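Local coordinates for Glucanase/chitosanase (Paenibacillus fukuinensis, PDB 4ZY9), which probably hydrolyses glycosidic bonds in chitosan and glucan chains, the piece present here being its first chitosan-binding module, a CBM32 beta-sandwich, at residues Asn8-Thr16 and Tyr51-Val60; Ser28-Thr36 and Tyr128-Tyr136. The protein carries 1 engineered substitution. All coordinates share one frame; numbering follows the deposited sequence. Where two conformers were deposited one is given.

In the fold
From the N terminus, Asn8-Thr16 runs through two turns into the edge strand 14-17. Interaction 1 closes the first loop, pairing that strand with 48-54 and laying the turns against the corner that leads into strand 57-67. Ser28-Thr36 lies between the two segments of interaction 1, and its partner Tyr128-Tyr136 comes near the C terminus, so the two contacts cross along the chain. They also touch: Leu9 N lies 2.7 Å from Val135 O, Asn12 N 2.8 Å from Phe31 O, and the Ala15 methyl packs on the Phe31 ring. Interaction 1 bridges both sheets of the sandwich, while interaction 2 fixes a loop to strand 129-136, which neighbours 57-67.

Interaction 1: Asn8-Thr16 and Tyr51-Val60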
loop_
_atom_site.group_PDB
_atom_site.type_symbol
_atom_site.label_atom_id
_atom_site.label_comp_id
_atom_site.label_asym_id
_atom_site.label_seq_id
_atom_site.Cartn_x
_atom_site.Cartn_y
_atom_site.Cartn_z
ATOM N N ASN A 8 9.253 4.649 10.086
ATOM C CA ASN A 8 8.303 3.827 9.274
ATOM C C ASN A 8 7.506 2.897 10.148
ATOM O O ASN A 8 8.036 1.833 10.662
ATOM C CB ASN A 8 9.027 3.083 8.242
ATOM C CG ASN A 8 8.156 2.090 7.491
ATOM O OD1 ASN A 8 6.935 2.196 7.481
ATOM N ND2 ASN A 8 8.785 1.178 6.797
ATOM N N LEU A 9 6.249 3.208 10.383
ATOM C CA LEU A 9 5.400 2.475 11.317
ATOM C C LEU A 9 4.981 1.129 10.782
ATOM O O LEU A 9 4.480 0.261 11.523
ATOM C CB LEU A 9 4.101 3.281 11.615
ATOM C CG LEU A 9 4.383 4.653 12.203
ATOM C CD1 LEU A 9 3.090 5.468 12.149
ATOM C CD2 LEU A 9 5.122 4.635 13.516
ATOM N N ALA A 10 5.177 0.930 9.483
ATOM C CA ALA A 10 4.710 -0.289 8.830
ATOM C C ALA A 10 5.749 -1.376 8.707
ATOM O O ALA A 10 5.459 -2.470 8.216
ATOM C CB ALA A 10 4.201 0.053 7.436
ATOM N N LEU A 11 7.001 -1.059 9.106
ATOM C CA LEU A 11 8.081 -2.058 8.894
ATOM C C LEU A 11 7.835 -3.367 9.609
ATOM O O LEU A 11 7.569 -3.417 10.781
ATOM C CB LEU A 11 9.395 -1.383 9.360
ATOM C CG LEU A 11 10.651 -2.234 9.185
ATOM C CD1 LEU A 11 10.928 -2.407 7.696
ATOM C CD2 LEU A 11 11.821 -1.685 9.920
ATOM N N ASN A 12 7.901 -4.435 8.880
ATOM C CA ASN A 12 7.781 -5.772 9.490
ATOM C C ASN A 12 6.384 -6.081 9.986
ATOM O O ASN A 12 6.268 -7.014 10.752
ATOM C CB ASN A 12 8.784 -5.948 10.668
ATOM C CG ASN A 12 10.246 -5.769 10.245
ATOM O OD1 ASN A 12 11.049 -5.147 10.983
ATOM N ND2 ASN A 12 10.585 -6.211 9.022
ATOM N N LYS A 13 5.355 -5.281 9.642
ATOM C CA LYS A 13 4.013 -5.492 10.118
ATOM C C LYS A 13 3.288 -6.418 9.158
ATOM O O LYS A 13 3.699 -6.636 8.034
ATOM C CB LYS A 13 3.283 -4.198 10.170
ATOM C CG LYS A 13 3.810 -3.201 11.163
ATOM C CD LYS A 13 3.773 -3.715 12.593
ATOM C CE LYS A 13 3.848 -2.600 13.565
ATOM N NZ LYS A 13 5.227 -2.152 13.465
ATOM N N THR A 14 2.193 -7.017 9.634
ATOM C CA THR A 14 1.451 -8.015 8.802
ATOM C C THR A 14 0.653 -7.280 7.710
ATOM O O THR A 14 -0.028 -6.318 7.961
ATOM C CB THR A 14 0.448 -8.737 9.740
ATOM O OG1 THR A 14 1.148 -9.329 10.863
ATOM C CG2 THR A 14 -0.327 -9.829 8.998
ATOM N N ALA A 15 0.763 -7.841 6.551
ATOM C CA ALA A 15 0.137 -7.263 5.382
ATOM C C ALA A 15 -0.847 -8.212 4.703
ATOM O O ALA A 15 -0.622 -9.462 4.788
ATOM C CB ALA A 15 1.149 -6.745 4.331
ATOM N N THR A 16 -1.816 -7.699 4.022
ATOM C CA THR A 16 -2.894 -8.425 3.355
ATOM C C THR A 16 -3.076 -7.863 1.994
ATOM O O THR A 16 -3.190 -6.612 1.933
ATOM C CB THR A 16 -4.162 -8.305 4.213
ATOM O OG1 THR A 16 -3.858 -8.784 5.547
ATOM C CG2 THR A 16 -5.249 -9.099 3.654
ATOM N N TYR A 51 -2.975 -3.794 2.068
ATOM C CA TYR A 51 -2.984 -3.018 3.272
ATOM C C TYR A 51 -2.067 -3.598 4.302
ATOM O O TYR A 51 -1.677 -4.803 4.247
ATOM C CB TYR A 51 -4.390 -2.769 3.924
ATOM C CG TYR A 51 -5.108 -3.956 4.488
ATOM C CD1 TYR A 51 -4.781 -4.513 5.714
ATOM C CD2 TYR A 51 -6.169 -4.503 3.847
ATOM C CE1 TYR A 51 -5.528 -5.562 6.251
ATOM C CE2 TYR A 51 -6.925 -5.565 4.400
ATOM C CZ TYR A 51 -6.549 -6.033 5.577
ATOM O OH TYR A 51 -7.316 -7.084 6.127
ATOM N N VAL A 52 -1.650 -2.786 5.262
ATOM C CA VAL A 52 -0.842 -3.138 6.426
ATOM C C VAL A 52 -1.621 -2.915 7.676
ATOM O O VAL A 52 -2.338 -1.949 7.808
ATOM C CB VAL A 52 0.512 -2.411 6.423
ATOM C CG1 VAL A 52 0.379 -0.926 6.478
ATOM C CG2 VAL A 52 1.428 -2.962 7.474
ATOM N N ASN A 53 -1.439 -3.855 8.655
ATOM C CA ASN A 53 -1.953 -3.742 10.017
ATOM C C ASN A 53 -0.860 -3.175 10.845
ATOM O O ASN A 53 0.160 -3.885 11.092
ATOM C CB ASN A 53 -2.382 -5.154 10.453
ATOM C CG ASN A 53 -2.949 -5.164 11.863
ATOM O OD1 ASN A 53 -2.764 -4.257 12.624
ATOM N ND2 ASN A 53 -3.599 -6.267 12.222
ATOM N N LEU A 54 -0.960 -1.953 11.264
ATOM C CA LEU A 54 0.054 -1.340 12.110
ATOM C C LEU A 54 0.176 -1.908 13.524
ATOM O O LEU A 54 1.121 -1.568 14.260
ATOM C CB LEU A 54 -0.153 0.180 12.128
ATOM C CG LEU A 54 -0.190 0.922 10.825
ATOM C CD1 LEU A 54 -0.490 2.326 11.053
ATOM C CD2 LEU A 54 1.121 0.717 10.064
ATOM N N GLY A 55 -0.749 -2.775 13.882
ATOM C CA GLY A 55 -0.673 -3.512 15.179
ATOM C C GLY A 55 -1.603 -2.897 16.202
ATOM O O GLY A 55 -2.060 -3.567 17.121
ATOM N N SER A 56 -1.887 -1.630 16.078
ATOM C CA SER A 56 -2.630 -0.792 17.042
ATOM C C SER A 56 -3.015 0.464 16.320
ATOM O O SER A 56 -2.466 0.701 15.182
ATOM C CB SER A 56 -1.797 -0.483 18.281
ATOM O OG SER A 56 -0.653 0.306 17.993
ATOM N N SER A 57 -3.896 1.228 16.905
ATOM C CA SER A 57 -4.200 2.558 16.360
ATOM C C SER A 57 -3.001 3.496 16.429
ATOM O O SER A 57 -2.474 3.720 17.540
ATOM C CB SER A 57 -5.384 3.128 17.079
ATOM O OG SER A 57 -6.525 2.349 16.833
ATOM N N GLN A 58 -2.625 4.163 15.324
ATOM C CA GLN A 58 -1.495 5.057 15.352
ATOM C C GLN A 58 -1.819 6.317 14.579
ATOM O O GLN A 58 -2.650 6.293 13.722
ATOM C CB GLN A 58 -0.304 4.352 14.766
ATOM C CG GLN A 58 0.188 3.260 15.684
ATOM C CD GLN A 58 1.660 3.252 15.614
ATOM O OE1 GLN A 58 2.208 2.501 14.848
ATOM N NE2 GLN A 58 2.309 4.193 16.282
ATOM N N THR A 59 -1.112 7.424 14.888
ATOM C CA THR A 59 -1.209 8.593 14.128
ATOM C C THR A 59 -0.471 8.386 12.811
ATOM O O THR A 59 0.706 8.002 12.875
ATOM C CB THR A 59 -0.595 9.748 14.961
ATOM O OG1 THR A 59 -1.439 9.931 16.088
ATOM C CG2 THR A 59 -0.692 10.978 14.137
ATOM N N VAL A 60 -1.076 8.695 11.734
ATOM C CA VAL A 60 -0.456 8.586 10.439
ATOM C C VAL A 60 -0.735 9.823 9.612
ATOM O O VAL A 60 -1.874 10.412 9.613
ATOM C CB VAL A 60 -0.871 7.345 9.670
ATOM C CG1 VAL A 60 -0.816 6.082 10.423
ATOM C CG2 VAL A 60 -2.244 7.496 9.289
HETATM O O HOH W 1 0.926 -6.296 12.185
#
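Lys13 lies alongside Val52, Asn53 and Leu54. Its CB sits 3.5 Å from Val52 CG2 and also near Asn53 O. CG stays beside that carbonyl, CD is about equally far from Asn53 O and Leu54 O (3.9 and 3.8 Å), and CE turns toward Leu54 O. In this conformer, one of two, bends at chi2 (-60°) and chi4 (-72°) fold the tip back to its own segment, where Lys13 NZ bonds Leu9 O at 3.2 Å, from above the carbonyl plane. Beyond Lys13 the backbones pair antiparallel: Thr16 and Tyr51 exchange two bonds, Tyr51 N to Thr16 O being 2.8 Å, and Asn53 N gives Thr14 O a nearly straight one (176°). A water accepts from Thr14 N and donates to Asn53 O. Thr16 CB lies over one face of the Tyr51 ring, 3.8 Å from its centroid, a CH-pi contact. At the other end Leu9 CD1 reaches Thr59 O at 3.6 Å, and Leu54 CD2 packs against Leu9 O and Ala10 CA. The contact thus joins an edge strand by direct and water-mediated bonds, while the lysine's aliphatic chain runs past two carbonyls and its ammonium, in this conformer, ties the tip back to the first turn.

Interaction 2: Ser28-Thr36 and Tyr128-Tyr136; sequences SRAFDGSST and YSLWEFEVY
Phe31 has CG beside its backbone N (chi1 -62°) and Phe133 has CG anti to its own (chi1 -176°); with these torsions the two side chains run side by side in the same direction. Phe31 CZ comes over one face of the Phe133 ring, 3.5 Å from Phe133 CD2. The planes meet at 39° with centroids 5.0 Å apart, an oblique pair. Phe31 CE1 also reaches Phe133 O, at 3.3 Å. Beside the rings, the Ala30 carbonyl meets two successive residues, by a bent hydrogen bond of 2.9 Å from Phe133 N to Ala30 O and a weaker CA-H...O contact from Glu132 CA at 3.2 Å. The Ala30 methyl fills in against the CB atoms of Leu130 and Phe133. At the outer end Ser35 O approaches the rim of the Trp131 indole, 3.0 Å from Trp131 CE3. Glu132 runs along the loop, its CG 3.6 Å from Ser34 O, while its OE1 is bonded by Asn66 ND2. Asp32 OD1 accepts from Ser34 N, an Asx turn that shapes the loop. Phe31 packs on Ile50 and Val52 of strand 48-54, Phe133 on Val63 and Leu65 of strand 57-67 and on Val115 of the first sheet. Trp131 and Glu132 face Asn66 in a classic beta bulge, and the loop sends Ala30 and Phe31 into the core of a galactose-binding-like beta-sandwich, its later residues staying nearer the surface.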
loop_
_atom_site.group_PDB
_atom_site.type_symbol
_atom_site.label_atom_id
_atom_site.label_comp_id
_atom_site.label_asym_id
_atom_site.label_seq_id
_atom_site.Cartn_x
_atom_site.Cartn_y
_atom_site.Cartn_z
ATOM N N SER A 28 3.536 -9.287 2.384
ATOM C CA SER A 28 4.581 -8.968 3.345
ATOM C C SER A 28 5.827 -8.375 2.730
ATOM O O SER A 28 6.568 -7.686 3.397
ATOM C CB SER A 28 4.940 -10.264 4.231
ATOM O OG SER A 28 5.584 -11.200 3.345
ATOM N N ARG A 29 6.153 -8.733 1.522
ATOM C CA ARG A 29 7.393 -8.295 0.923
ATOM C C ARG A 29 7.451 -6.840 0.672
ATOM O O ARG A 29 8.542 -6.261 0.553
ATOM C CB ARG A 29 7.645 -9.034 -0.401
ATOM C CG ARG A 29 7.558 -10.564 -0.389
ATOM C CD ARG A 29 8.474 -11.109 0.557
ATOM N NE ARG A 29 8.364 -12.571 0.602
ATOM C CZ ARG A 29 9.004 -13.447 -0.182
ATOM N NH1 ARG A 29 9.786 -13.056 -1.229
ATOM N NH2 ARG A 29 8.843 -14.776 0.103
ATOM N N ALA A 30 6.297 -6.148 0.603
ATOM C CA ALA A 30 6.332 -4.651 0.503
ATOM C C ALA A 30 6.709 -4.023 1.807
ATOM O O ALA A 30 7.040 -2.807 1.835
ATOM C CB ALA A 30 5.000 -4.166 0.030
ATOM N N PHE A 31 6.734 -4.737 2.937
ATOM C CA PHE A 31 6.917 -4.185 4.282
ATOM C C PHE A 31 8.151 -4.591 4.936
ATOM O O PHE A 31 8.304 -4.418 6.155
ATOM C CB PHE A 31 5.623 -4.495 5.071
ATOM C CG PHE A 31 4.435 -3.841 4.463
ATOM C CD1 PHE A 31 4.163 -2.557 4.738
ATOM C CD2 PHE A 31 3.636 -4.542 3.616
ATOM C CE1 PHE A 31 3.073 -1.984 4.120
ATOM C CE2 PHE A 31 2.513 -3.964 3.028
ATOM C CZ PHE A 31 2.284 -2.654 3.274
ATOM N N ASP A 32 9.067 -5.193 4.209
ATOM C CA ASP A 32 10.281 -5.761 4.811
ATOM C C ASP A 32 11.481 -4.836 4.829
ATOM O O ASP A 32 12.537 -5.230 5.261
ATOM C CB ASP A 32 10.627 -7.090 4.162
ATOM C CG ASP A 32 11.096 -6.987 2.690
ATOM O OD1 ASP A 32 11.126 -5.868 2.159
ATOM O OD2 ASP A 32 11.476 -8.056 2.161
ATOM N N GLY A 33 11.328 -3.615 4.403
ATOM C CA GLY A 33 12.389 -2.688 4.503
ATOM C C GLY A 33 13.409 -2.839 3.396
ATOM O O GLY A 33 14.436 -2.111 3.454
ATOM N N SER A 34 13.143 -3.607 2.333
ATOM C CA SER A 34 14.124 -3.822 1.204
ATOM C C SER A 34 13.545 -3.659 -0.095
ATOM O O SER A 34 12.386 -4.137 -0.372
ATOM C CB SER A 34 14.697 -5.224 1.361
ATOM O OG SER A 34 15.651 -5.511 0.333
ATOM N N SER A 35 14.292 -3.075 -1.039
ATOM C CA SER A 35 13.864 -3.001 -2.398
ATOM C C SER A 35 14.330 -4.200 -3.231
ATOM O O SER A 35 14.203 -4.182 -4.419
ATOM C CB SER A 35 14.418 -1.754 -3.128
ATOM O OG SER A 35 15.816 -1.773 -3.036
ATOM N N THR A 36 14.797 -5.294 -2.561
ATOM C CA THR A 36 15.163 -6.500 -3.245
ATOM C C THR A 36 14.065 -7.503 -3.312
ATOM O O THR A 36 14.212 -8.594 -3.954
ATOM C CB THR A 36 16.351 -7.229 -2.546
ATOM O OG1 THR A 36 16.037 -7.659 -1.215
ATOM C CG2 THR A 36 17.575 -6.210 -2.474
ATOM N N TYR A 128 -0.040 -5.181 -10.325
ATOM C CA TYR A 128 0.324 -4.114 -9.433
ATOM C C TYR A 128 1.472 -4.616 -8.579
ATOM O O TYR A 128 1.328 -5.745 -8.032
ATOM C CB TYR A 128 -0.822 -3.650 -8.554
ATOM C CG TYR A 128 -2.038 -3.131 -9.227
ATOM C CD1 TYR A 128 -2.961 -3.955 -9.875
ATOM C CD2 TYR A 128 -2.313 -1.764 -9.168
ATOM C CE1 TYR A 128 -4.106 -3.426 -10.467
ATOM C CE2 TYR A 128 -3.435 -1.310 -9.757
ATOM C CZ TYR A 128 -4.329 -2.108 -10.409
ATOM O OH TYR A 128 -5.478 -1.515 -11.007
ATOM N N SER A 129 2.566 -3.866 -8.443
ATOM C CA SER A 129 3.689 -4.396 -7.648
ATOM C C SER A 129 4.494 -3.292 -6.977
ATOM O O SER A 129 4.778 -2.252 -7.565
ATOM C CB SER A 129 4.604 -5.189 -8.571
ATOM O OG SER A 129 5.666 -5.749 -7.892
ATOM N N LEU A 130 4.763 -3.517 -5.682
ATOM C CA LEU A 130 5.426 -2.598 -4.784
ATOM C C LEU A 130 6.643 -3.244 -4.164
ATOM O O LEU A 130 6.478 -4.265 -3.463
ATOM C CB LEU A 130 4.518 -2.125 -3.690
ATOM C CG LEU A 130 3.430 -1.147 -4.084
ATOM C CD1 LEU A 130 2.300 -1.098 -3.108
ATOM C CD2 LEU A 130 4.002 0.258 -4.352
ATOM N N TRP A 131 7.835 -2.637 -4.318
ATOM C CA TRP A 131 8.976 -2.979 -3.538
ATOM C C TRP A 131 8.805 -2.681 -2.081
ATOM O O TRP A 131 9.231 -3.455 -1.208
ATOM C CB TRP A 131 10.279 -2.252 -4.087
ATOM C CG TRP A 131 10.617 -2.450 -5.510
ATOM C CD1 TRP A 131 10.520 -1.498 -6.446
ATOM C CD2 TRP A 131 11.200 -3.637 -6.132
ATOM N NE1 TRP A 131 10.975 -2.012 -7.640
ATOM C CE2 TRP A 131 11.327 -3.338 -7.481
ATOM C CE3 TRP A 131 11.532 -4.921 -5.680
ATOM C CZ2 TRP A 131 11.916 -4.263 -8.364
ATOM C CZ3 TRP A 131 12.047 -5.801 -6.610
ATOM C CH2 TRP A 131 12.156 -5.469 -7.926
ATOM N N GLU A 132 8.311 -1.462 -1.821
ATOM C CA GLU A 132 8.264 -0.949 -0.519
ATOM C C GLU A 132 6.989 -0.082 -0.325
ATOM O O GLU A 132 6.600 0.658 -1.231
ATOM C CB GLU A 132 9.474 -0.118 -0.106
ATOM C CG GLU A 132 10.771 -0.878 -0.254
ATOM C CD GLU A 132 12.046 -0.003 -0.094
ATOM O OE1 GLU A 132 12.315 0.763 -1.014
ATOM O OE2 GLU A 132 12.663 -0.088 0.942
ATOM N N PHE A 133 6.377 -0.163 0.849
ATOM C CA PHE A 133 5.223 0.674 1.260
ATOM C C PHE A 133 5.499 1.054 2.696
ATOM O O PHE A 133 5.563 0.146 3.552
ATOM C CB PHE A 133 3.980 -0.236 1.100
ATOM C CG PHE A 133 2.646 0.356 1.343
ATOM C CD1 PHE A 133 2.386 1.435 2.230
ATOM C CD2 PHE A 133 1.492 -0.274 0.816
ATOM C CE1 PHE A 133 1.083 1.845 2.526
ATOM C CE2 PHE A 133 0.218 0.138 1.167
ATOM C CZ PHE A 133 0.007 1.211 1.990
ATOM N N GLU A 134 5.744 2.334 2.896
ATOM C CA GLU A 134 6.109 2.867 4.243
ATOM C C GLU A 134 4.993 3.757 4.710
ATOM O O GLU A 134 4.384 4.425 3.904
ATOM C CB GLU A 134 7.402 3.615 4.138
ATOM C CG GLU A 134 8.575 2.790 3.559
ATOM C CD GLU A 134 9.823 3.527 3.162
ATOM O OE1 GLU A 134 9.872 4.728 3.317
ATOM O OE2 GLU A 134 10.762 2.856 2.584
ATOM N N VAL A 135 4.849 3.859 6.008
ATOM C CA VAL A 135 3.837 4.672 6.656
ATOM C C VAL A 135 4.454 5.468 7.776
ATOM O O VAL A 135 5.204 4.948 8.592
ATOM C CB VAL A 135 2.687 3.740 7.226
ATOM C CG1 VAL A 135 1.632 4.612 7.914
ATOM C CG2 VAL A 135 2.031 2.972 6.174
ATOM N N TYR A 136 4.182 6.765 7.822
ATOM C CA TYR A 136 4.741 7.657 8.815
ATOM C C TYR A 136 3.675 8.473 9.496
ATOM O O TYR A 136 2.586 8.660 8.949
ATOM C CB TYR A 136 5.807 8.648 8.218
ATOM C CG TYR A 136 6.885 7.927 7.432
ATOM C CD1 TYR A 136 6.797 7.520 6.097
ATOM C CD2 TYR A 136 8.114 7.630 8.082
ATOM C CE1 TYR A 136 7.852 6.845 5.511
ATOM C CE2 TYR A 136 9.137 6.984 7.442
ATOM C CZ TYR A 136 8.932 6.606 6.221
ATOM O OH TYR A 136 10.050 5.894 5.678
#